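Local coordinates for Lmo2470 protein (PDB 5HL3) that interacts with afadin and facilitates basement membrane crossing by Listeria monocytogenes, as an internalin built on leucine-rich repeats, at residues A[267-272]-A[352-357]; A[302-307]-A[337-342]; A[279-284]-A[321-326]. All blocks are in the same frame, centred on the assembly; numbering follows the deposited sequence.

Contact 1 of 3, residues A[267-272]-A[352-357]; sequences GELPDQ and CSYDWN. With CA (calcium ion), chain H.
L269 lays its side chain against W356 and Y354, where strand 265-274 runs beside strand 350-360. L269 CB stands 3.9 Å from W356 CB. L269 CG, beside the backbone N and anti to the carbonyl carbon (chi1 -47°), turns to Y354 CB. Beyond it the branches part: L269 CD1 lies 4.0 Å from both Y354 CB and W356 CE3, while L269 CD2 approaches Y354 CD2. Where G267 has no side chain, the Y354 ring moves in, Y354 CD2 coming within 3.4 Å of G267 CA, and its hydroxyl goes on to the backbone O of L249. The pairing is parallel and joins the sheet's first strand in chain order to its last, consistent with the immunoglobulin-like E-set family. D355 N donates to G267 O, and L269 N donates to D355 O at 2.9 Å, both N-H groups aimed almost straight (168°). Past P270 the backbones meet again through Q272 N and N357 O, and a water bridges L269 O, D271 OD1 and N357 N. There the D271 carboxylate and the N357 amide lie side by side, pointing the same way, their planes 14° apart. On the face that carries D355, a calcium ion is bound by S353 OG at 2.4 Å and D355 OD1 at 2.3 Å, with four waters and D339 filling its shell.

Contact 2 of 3, residues A[302-307]-A[337-342]; sequences TGEYIG and KLDVSY. With CA (calcium ion), chain H.
An antiparallel strand pair contributes one ligand, D339 OD2 at 2.5 Å, to a calcium site completed by S353, D355 and four waters. D339 stands opposite E304, and its chi1 of 166°, CG anti to the backbone N, brings D339 CG close to E304 OE2. The other oxygen, OD1, is fixed from two directions: S341 OG donates to the syn lone pair of D339 OD1 at 2.8 Å, and a water also hydrogen-bonded to T302 OG1, itself hydrogen-bonded to H344 NE2, donates to it too. The ion and these donors would be expected to stabilise the negative charge. E304 lies alongside D339 and points the same way, E304 CG packing 3.8 Å from D339 CB. E304 OE1 is hydrogen-bonded to Q312 NE2, while E304 OE2 stays 4.1 Å from D339 OD1, like charges near but not in contact. Next to this pair, I306 CD1 comes 3.2 Å from K337 O and 3.9 Å from D339 CB. K337 crosses I306 at about a right angle, bends twice, and brings NZ to I306 O at 3.1 Å from above the carbonyl plane. The backbones pair through reciprocal bonds at T302-S341 and E304-D339, with I306 N to K337 O beyond. Strand 301-306 is flanked by 310-318 on its far edge, strand 334-345 by 350-360 on its own, and Y342 meets Y287 of helix 285-292 edge-to-face.

Contact 3 of 3, residues A[279-284]-A[321-326]; sequences TCTIDL and GNTITV. With CA (calcium ion), chain G.
T281 and T325 meet in a short antiparallel pair at the margin of the sheet, strand 280-283 closing it against 323-326. Their hydroxyls are hydrogen-bonded, T281 OG1 to T325 OG1 at 2.8 Å; in both residues OG1 is anti to the carbonyl carbon (chi1 -62° and -63°), which turns the two oxygens toward each other. T281 CG2 packs at 3.6 Å on T323 CB, and N318 ND2 bonds to the hydroxyls of both T323 and T325. On the other face I282 CG1 touches I324 CB at 3.9 Å, and L284 CD2 meets I324 CD1. Reciprocal backbone bonds join C280 with V326 and I282 with I324. Where 323-326 begins, N322 and T323 both face N318 in a G1 beta bulge. N322 OD1 binds another calcium ion at 2.3 Å, together with E319 O and four waters. The backbone O of N322 accepts from a water at 2.7 Å, which itself accepts from L284 N, tying the bulge to the residue at the N-cap of helix 285-292. Beyond the pair, C280, I282 and V326 pack on W356 of strand 350-360, while the backbone of T325 hydrogen-bonds to T316 of strand 310-318.

Overall arrangement
All three contacts lie in the C-terminal domain, on one mixed sheet whose strand order is 265-274, 350-360, 334-345, 301-306, 310-318, 323-326, 280-283. Contact 1 joins the first two strands, contact 3 the last two, and contact 2 the third and fourth. Contacts 1 and 2 have centres about 9 Å apart because 350-360 and 334-345 are neighbours. Contact 3 is centred about 11 Å from contact 1 and 13 Å from contact 2 because the sheet curls on itself: Q272 reaches T281, and V340 packs on V326 and I282, in a sandwich consistent with the E-set family. Along the chain contact 1 encloses the others, whose segments alternate. Contacts 1 and 2 share one calcium ion, which links these neighbouring strands.

Contact 1 of 3, residues A[267-272]-A[352-357]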
loop_
_atom_site.group_PDB
_atom_site.type_symbol
_atom_site.label_atom_id
_atom_site.label_comp_id
_atom_site.label_asym_id
_atom_site.label_seq_id
_atom_site.Cartn_x
_atom_site.Cartn_y
_atom_site.Cartn_z
ATOM N N GLY A 267 13.300 -8.048 16.244
ATOM C CA GLY A 267 14.627 -7.875 15.730
ATOM C C GLY A 267 15.583 -8.912 16.222
ATOM O O GLY A 267 15.259 -9.700 17.114
ATOM N N GLU A 268 16.757 -8.896 15.618
ATOM C CA GLU A 268 17.849 -9.809 15.956
ATOM C C GLU A 268 19.039 -8.972 16.382
ATOM O O GLU A 268 19.396 -7.981 15.709
ATOM C CB GLU A 268 18.243 -10.659 14.742
ATOM C CG GLU A 268 17.133 -11.488 14.113
ATOM C CD GLU A 268 16.597 -12.653 14.956
ATOM O OE1 GLU A 268 17.382 -13.454 15.534
ATOM O OE2 GLU A 268 15.368 -12.837 14.951
ATOM N N LEU A 269 19.637 -9.349 17.506
ATOM C CA LEU A 269 20.829 -8.671 18.017
ATOM C C LEU A 269 22.080 -9.534 17.762
ATOM O O LEU A 269 21.970 -10.700 17.374
ATOM C CB LEU A 269 20.655 -8.307 19.499
ATOM C CG LEU A 269 19.333 -7.638 19.840
ATOM C CD1 LEU A 269 19.262 -7.309 21.312
ATOM C CD2 LEU A 269 19.149 -6.396 18.987
ATOM N N PRO A 270 23.278 -8.972 17.974
ATOM C CA PRO A 270 24.475 -9.753 17.658
ATOM C C PRO A 270 24.698 -10.994 18.531
ATOM O O PRO A 270 24.310 -11.031 19.703
ATOM C CB PRO A 270 25.614 -8.722 17.886
ATOM C CG PRO A 270 24.951 -7.403 17.661
ATOM C CD PRO A 270 23.622 -7.579 18.320
ATOM N N ASP A 271 25.305 -12.016 17.934
ATOM C CA ASP A 271 25.736 -13.188 18.695
ATOM C C ASP A 271 26.713 -12.737 19.792
ATOM O O ASP A 271 27.517 -11.838 19.574
ATOM C CB ASP A 271 26.486 -14.202 17.807
ATOM C CG ASP A 271 25.655 -14.774 16.674
ATOM O OD1 ASP A 271 24.417 -14.805 16.748
ATOM O OD2 ASP A 271 26.280 -15.179 15.669
ATOM N N GLN A 272 26.662 -13.402 20.933
ATOM C CA GLN A 272 27.661 -13.191 21.972
ATOM C C GLN A 272 28.216 -14.504 22.488
ATOM O O GLN A 272 27.538 -15.519 22.487
ATOM C CB GLN A 272 27.080 -12.418 23.143
ATOM C CG GLN A 272 26.690 -11.004 22.811
ATOM C CD GLN A 272 26.438 -10.184 24.070
ATOM O OE1 GLN A 272 27.211 -10.258 25.036
ATOM N NE2 GLN A 272 25.359 -9.411 24.073
ATOM N N CYS A 352 7.273 -5.537 21.666
ATOM C CA CYS A 352 8.562 -5.315 21.030
ATOM C C CYS A 352 9.506 -6.392 21.554
ATOM O O CYS A 352 9.720 -6.473 22.756
ATOM C CB CYS A 352 9.089 -3.910 21.309
ATOM S SG CYS A 352 8.140 -2.589 20.507
ATOM N N SER A 353 10.029 -7.246 20.670
ATOM C CA SER A 353 10.782 -8.439 21.099
ATOM C C SER A 353 12.020 -8.643 20.260
ATOM O O SER A 353 11.961 -8.615 19.038
ATOM C CB SER A 353 9.876 -9.669 20.943
ATOM O OG SER A 353 10.585 -10.883 21.196
ATOM N N TYR A 354 13.153 -8.824 20.935
ATOM C CA TYR A 354 14.475 -8.917 20.308
ATOM C C TYR A 354 15.176 -10.177 20.756
ATOM O O TYR A 354 15.330 -10.404 21.949
ATOM C CB TYR A 354 15.300 -7.654 20.618
ATOM C CG TYR A 354 14.672 -6.460 19.945
ATOM C CD1 TYR A 354 13.612 -5.777 20.531
ATOM C CD2 TYR A 354 15.043 -6.120 18.652
ATOM C CE1 TYR A 354 12.982 -4.747 19.849
ATOM C CE2 TYR A 354 14.434 -5.070 17.984
ATOM C CZ TYR A 354 13.391 -4.418 18.572
ATOM O OH TYR A 354 12.713 -3.402 17.889
ATOM N N ASP A 355 15.693 -10.925 19.791
ATOM C CA ASP A 355 16.305 -12.222 20.027
ATOM C C ASP A 355 17.791 -12.197 19.718
ATOM O O ASP A 355 18.213 -11.478 18.811
ATOM C CB ASP A 355 15.699 -13.243 19.072
ATOM C CG ASP A 355 14.225 -13.392 19.205
ATOM O OD1 ASP A 355 13.610 -12.885 20.156
ATOM O OD2 ASP A 355 13.685 -14.061 18.316
ATOM N N TRP A 356 18.566 -13.062 20.371
ATOM C CA TRP A 356 19.977 -13.253 19.988
ATOM C C TRP A 356 20.458 -14.567 20.536
ATOM O O TRP A 356 19.862 -15.132 21.444
ATOM C CB TRP A 356 20.875 -12.071 20.421
ATOM C CG TRP A 356 21.181 -11.964 21.898
ATOM C CD1 TRP A 356 22.359 -12.290 22.505
ATOM C CD2 TRP A 356 20.333 -11.439 22.941
ATOM N NE1 TRP A 356 22.295 -12.030 23.849
ATOM C CE2 TRP A 356 21.061 -11.512 24.137
ATOM C CE3 TRP A 356 19.034 -10.944 22.980
ATOM C CZ2 TRP A 356 20.539 -11.110 25.349
ATOM C CZ3 TRP A 356 18.523 -10.529 24.205
ATOM C CH2 TRP A 356 19.273 -10.641 25.370
ATOM N N ASN A 357 21.546 -15.041 19.961
ATOM C CA ASN A 357 22.164 -16.309 20.370
ATOM C C ASN A 357 23.375 -16.074 21.238
ATOM O O ASN A 357 24.190 -15.194 20.974
ATOM C CB ASN A 357 22.570 -17.133 19.136
ATOM C CG ASN A 357 21.386 -17.640 18.346
ATOM O OD1 ASN A 357 20.278 -17.766 18.879
ATOM N ND2 ASN A 357 21.596 -17.905 17.055
HETATM CA CA CA H . 11.277 -13.001 20.344
HETATM O O HOH W 1 14.701 -15.084 15.738
HETATM O O HOH W 2 22.283 -13.455 17.620
HETATM O O HOH W 3 11.238 -11.448 18.405
HETATM O O HOH W 4 10.951 -14.453 18.449
HETATM O O HOH W 5 9.017 -13.344 20.631
HETATM O O HOH W 6 11.458 -15.279 21.174
#

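Contact 2 of 3, residues A[302-307]-A[337-342]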
loop_
_atom_site.group_PDB
_atom_site.type_symbol
_atom_site.label_atom_id
_atom_site.label_comp_id
_atom_site.label_asym_id
_atom_site.label_seq_id
_atom_site.Cartn_x
_atom_site.Cartn_y
_atom_site.Cartn_z
ATOM N N THR A 302 11.350 -7.444 30.058
ATOM C CA THR A 302 11.523 -8.835 30.477
ATOM C C THR A 302 12.548 -9.547 29.618
ATOM O O THR A 302 12.822 -9.152 28.505
ATOM C CB THR A 302 10.173 -9.590 30.372
ATOM O OG1 THR A 302 9.764 -9.683 28.999
ATOM C CG2 THR A 302 9.117 -8.909 31.209
ATOM N N GLY A 303 13.133 -10.585 30.191
ATOM C CA GLY A 303 14.133 -11.413 29.505
ATOM C C GLY A 303 13.833 -12.862 29.750
ATOM O O GLY A 303 13.272 -13.215 30.779
ATOM N N GLU A 304 14.228 -13.711 28.806
ATOM C CA GLU A 304 13.992 -15.135 28.927
ATOM C C GLU A 304 14.940 -15.884 28.020
ATOM O O GLU A 304 15.565 -15.289 27.145
ATOM C CB GLU A 304 12.552 -15.464 28.548
ATOM C CG GLU A 304 12.226 -15.184 27.090
ATOM C CD GLU A 304 10.751 -15.238 26.761
ATOM O OE1 GLU A 304 9.916 -15.017 27.647
ATOM O OE2 GLU A 304 10.424 -15.440 25.573
ATOM N N TYR A 305 15.072 -17.187 28.259
ATOM C CA TYR A 305 15.779 -18.048 27.314
ATOM C C TYR A 305 14.860 -19.180 26.913
ATOM O O TYR A 305 14.008 -19.614 27.692
ATOM C CB TYR A 305 17.158 -18.495 27.797
ATOM C CG TYR A 305 17.197 -19.529 28.883
ATOM C CD1 TYR A 305 16.983 -19.187 30.218
ATOM C CD2 TYR A 305 17.537 -20.847 28.590
ATOM C CE1 TYR A 305 17.087 -20.130 31.226
ATOM C CE2 TYR A 305 17.641 -21.797 29.589
ATOM C CZ TYR A 305 17.400 -21.436 30.897
ATOM O OH TYR A 305 17.516 -22.410 31.864
ATOM N N ILE A 306 15.061 -19.654 25.683
ATOM C CA ILE A 306 14.114 -20.526 24.998
ATOM C C ILE A 306 14.787 -21.819 24.697
ATOM O O ILE A 306 15.668 -21.869 23.843
ATOM C CB ILE A 306 13.624 -19.886 23.663
ATOM C CG1 ILE A 306 12.997 -18.486 23.887
ATOM C CG2 ILE A 306 12.702 -20.835 22.885
ATOM C CD1 ILE A 306 13.946 -17.306 23.669
ATOM N N GLY A 307 14.410 -22.856 25.427
ATOM C CA GLY A 307 14.919 -24.202 25.211
ATOM C C GLY A 307 13.706 -25.094 25.013
ATOM O O GLY A 307 12.808 -24.765 24.217
ATOM N N LYS A 337 19.252 -19.453 23.159
ATOM C CA LYS A 337 18.461 -18.445 22.432
ATOM C C LYS A 337 17.852 -17.524 23.490
ATOM O O LYS A 337 17.051 -17.984 24.311
ATOM C CB LYS A 337 17.350 -19.094 21.647
ATOM C CG LYS A 337 17.815 -20.010 20.533
ATOM C CD LYS A 337 16.682 -20.353 19.568
ATOM C CE LYS A 337 15.617 -21.233 20.209
ATOM N NZ LYS A 337 16.114 -22.459 20.862
ATOM N N LEU A 338 18.267 -16.264 23.486
ATOM C CA LEU A 338 17.784 -15.248 24.445
ATOM C C LEU A 338 16.789 -14.308 23.774
ATOM O O LEU A 338 16.839 -14.088 22.569
ATOM C CB LEU A 338 18.944 -14.424 25.028
ATOM C CG LEU A 338 19.611 -14.981 26.290
ATOM C CD1 LEU A 338 20.132 -16.393 26.109
ATOM C CD2 LEU A 338 20.714 -14.066 26.827
ATOM N N ASP A 339 15.890 -13.757 24.587
ATOM C CA ASP A 339 14.871 -12.792 24.145
ATOM C C ASP A 339 14.704 -11.729 25.194
ATOM O O ASP A 339 14.638 -12.054 26.382
ATOM C CB ASP A 339 13.537 -13.485 23.922
ATOM C CG ASP A 339 12.379 -12.518 23.797
ATOM O OD1 ASP A 339 12.041 -11.777 24.748
ATOM O OD2 ASP A 339 11.740 -12.557 22.777
ATOM N N VAL A 340 14.714 -10.462 24.775
ATOM C CA VAL A 340 14.300 -9.349 25.627
ATOM C C VAL A 340 13.070 -8.732 24.965
ATOM O O VAL A 340 13.067 -8.439 23.758
ATOM C CB VAL A 340 15.407 -8.297 25.808
ATOM C CG1 VAL A 340 14.870 -6.959 26.322
ATOM C CG2 VAL A 340 16.421 -8.794 26.800
ATOM N N SER A 341 12.037 -8.550 25.769
ATOM C CA SER A 341 10.770 -8.004 25.290
ATOM C C SER A 341 10.336 -6.831 26.155
ATOM O O SER A 341 10.584 -6.811 27.364
ATOM C CB SER A 341 9.703 -9.089 25.271
ATOM O OG SER A 341 9.960 -10.040 24.217
ATOM N N TYR A 342 9.661 -5.870 25.536
ATOM C CA TYR A 342 9.128 -4.725 26.249
ATOM C C TYR A 342 7.882 -4.229 25.509
ATOM O O TYR A 342 7.512 -4.727 24.434
ATOM C CB TYR A 342 10.200 -3.637 26.408
ATOM C CG TYR A 342 10.593 -2.965 25.131
ATOM C CD1 TYR A 342 11.627 -3.475 24.312
ATOM C CD2 TYR A 342 9.898 -1.834 24.685
ATOM C CE1 TYR A 342 11.957 -2.848 23.139
ATOM C CE2 TYR A 342 10.244 -1.212 23.517
ATOM C CZ TYR A 342 11.246 -1.736 22.723
ATOM O OH TYR A 342 11.575 -1.128 21.538
HETATM CA CA CA H . 11.277 -13.001 20.344
HETATM O O HOH W 7 11.206 -11.678 27.395
HETATM O O HOH W 8 18.127 -21.719 24.567
HETATM O O HOH W 3 11.238 -11.448 18.405
HETATM O O HOH W 5 9.017 -13.344 20.631
HETATM O O HOH W 6 11.458 -15.279 21.174
HETATM O O HOH W 4 10.951 -14.453 18.449
#

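Contact 3 of 3, residues A[279-284]-A[321-326]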
loop_
_atom_site.group_PDB
_atom_site.type_symbol
_atom_site.label_atom_id
_atom_site.label_comp_id
_atom_site.label_asym_id
_atom_site.label_seq_id
_atom_site.Cartn_x
_atom_site.Cartn_y
_atom_site.Cartn_z
ATOM N N THR A 279 26.905 -12.453 33.275
ATOM C CA THR A 279 25.620 -11.945 32.810
ATOM C C THR A 279 25.800 -11.589 31.316
ATOM O O THR A 279 26.881 -11.784 30.744
ATOM C CB THR A 279 25.159 -10.714 33.614
ATOM O OG1 THR A 279 26.144 -9.676 33.501
ATOM C CG2 THR A 279 24.953 -11.059 35.049
ATOM N N CYS A 280 24.754 -11.071 30.687
ATOM C CA CYS A 280 24.821 -10.722 29.285
ATOM C C CYS A 280 24.145 -9.370 29.080
ATOM O O CYS A 280 22.987 -9.180 29.454
ATOM C CB CYS A 280 24.131 -11.806 28.477
ATOM S SG CYS A 280 24.259 -11.576 26.697
ATOM N N THR A 281 24.881 -8.433 28.487
ATOM C CA THR A 281 24.399 -7.071 28.291
ATOM C C THR A 281 24.247 -6.794 26.808
ATOM O O THR A 281 25.061 -7.219 26.003
ATOM C CB THR A 281 25.367 -6.081 28.967
ATOM O OG1 THR A 281 25.378 -6.349 30.377
ATOM C CG2 THR A 281 24.967 -4.659 28.722
ATOM N N ILE A 282 23.188 -6.075 26.455
ATOM C CA ILE A 282 22.875 -5.712 25.083
ATOM C C ILE A 282 22.654 -4.211 24.932
ATOM O O ILE A 282 22.246 -3.518 25.880
ATOM C CB ILE A 282 21.573 -6.423 24.552
ATOM C CG1 ILE A 282 20.344 -6.099 25.434
ATOM C CG2 ILE A 282 21.795 -7.926 24.467
ATOM C CD1 ILE A 282 19.005 -6.470 24.838
ATOM N N ASP A 283 22.893 -3.749 23.715
ATOM C CA ASP A 283 22.461 -2.431 23.259
ATOM C C ASP A 283 21.065 -2.609 22.649
ATOM O O ASP A 283 20.766 -3.636 22.030
ATOM C CB ASP A 283 23.402 -1.878 22.181
ATOM C CG ASP A 283 24.771 -1.574 22.683
ATOM O OD1 ASP A 283 24.971 -1.311 23.880
ATOM O OD2 ASP A 283 25.696 -1.585 21.827
ATOM N N LEU A 284 20.196 -1.633 22.845
ATOM C CA LEU A 284 18.860 -1.674 22.211
ATOM C C LEU A 284 18.348 -0.268 22.044
ATOM O O LEU A 284 17.493 0.180 22.805
ATOM C CB LEU A 284 17.899 -2.570 22.995
ATOM C CG LEU A 284 16.575 -2.933 22.304
ATOM C CD1 LEU A 284 16.800 -3.505 20.928
ATOM C CD2 LEU A 284 15.785 -3.888 23.194
ATOM N N GLY A 321 24.085 4.185 30.862
ATOM C CA GLY A 321 24.795 3.723 29.684
ATOM C C GLY A 321 23.908 3.238 28.558
ATOM O O GLY A 321 24.422 2.797 27.542
ATOM N N ASN A 322 22.580 3.329 28.723
ATOM C CA ASN A 322 21.625 2.852 27.728
ATOM C C ASN A 322 21.891 1.407 27.288
ATOM O O ASN A 322 22.096 1.117 26.113
ATOM C CB ASN A 322 21.540 3.796 26.507
ATOM C CG ASN A 322 20.793 5.091 26.809
ATOM O OD1 ASN A 322 20.571 5.453 27.960
ATOM N ND2 ASN A 322 20.389 5.780 25.757
ATOM N N THR A 323 21.898 0.508 28.261
ATOM C CA THR A 323 22.046 -0.922 27.950
ATOM C C THR A 323 21.037 -1.671 28.815
ATOM O O THR A 323 20.411 -1.103 29.717
ATOM C CB THR A 323 23.465 -1.459 28.250
ATOM O OG1 THR A 323 23.744 -1.305 29.624
ATOM C CG2 THR A 323 24.559 -0.736 27.451
ATOM N N ILE A 324 20.872 -2.956 28.511
ATOM C CA ILE A 324 19.983 -3.850 29.238
ATOM C C ILE A 324 20.784 -5.096 29.586
ATOM O O ILE A 324 21.477 -5.635 28.726
ATOM C CB ILE A 324 18.739 -4.225 28.412
ATOM C CG1 ILE A 324 17.917 -2.980 28.095
ATOM C CG2 ILE A 324 17.895 -5.264 29.142
ATOM C CD1 ILE A 324 16.792 -3.204 27.094
ATOM N N THR A 325 20.679 -5.564 30.831
ATOM C CA THR A 325 21.437 -6.743 31.270
ATOM C C THR A 325 20.501 -7.872 31.644
ATOM O O THR A 325 19.565 -7.664 32.410
ATOM C CB THR A 325 22.355 -6.405 32.460
ATOM O OG1 THR A 325 23.319 -5.431 32.026
ATOM C CG2 THR A 325 23.073 -7.624 32.967
ATOM N N VAL A 326 20.734 -9.052 31.070
ATOM C CA VAL A 326 19.990 -10.258 31.403
ATOM C C VAL A 326 20.890 -11.135 32.247
ATOM O O VAL A 326 22.051 -11.367 31.912
ATOM C CB VAL A 326 19.547 -10.999 30.137
ATOM C CG1 VAL A 326 18.728 -12.238 30.490
ATOM C CG2 VAL A 326 18.755 -10.069 29.263
HETATM CA CA CA G . 19.482 6.989 29.293
HETATM O O HOH W 9 24.521 1.674 24.523
HETATM O O HOH W 10 20.962 1.042 23.629
HETATM O O HOH W 11 21.522 7.998 29.023
HETATM O O HOH W 12 18.825 9.528 28.840
HETATM O O HOH W 13 19.137 8.247 31.386
HETATM O O HOH W 14 17.788 7.033 27.716
#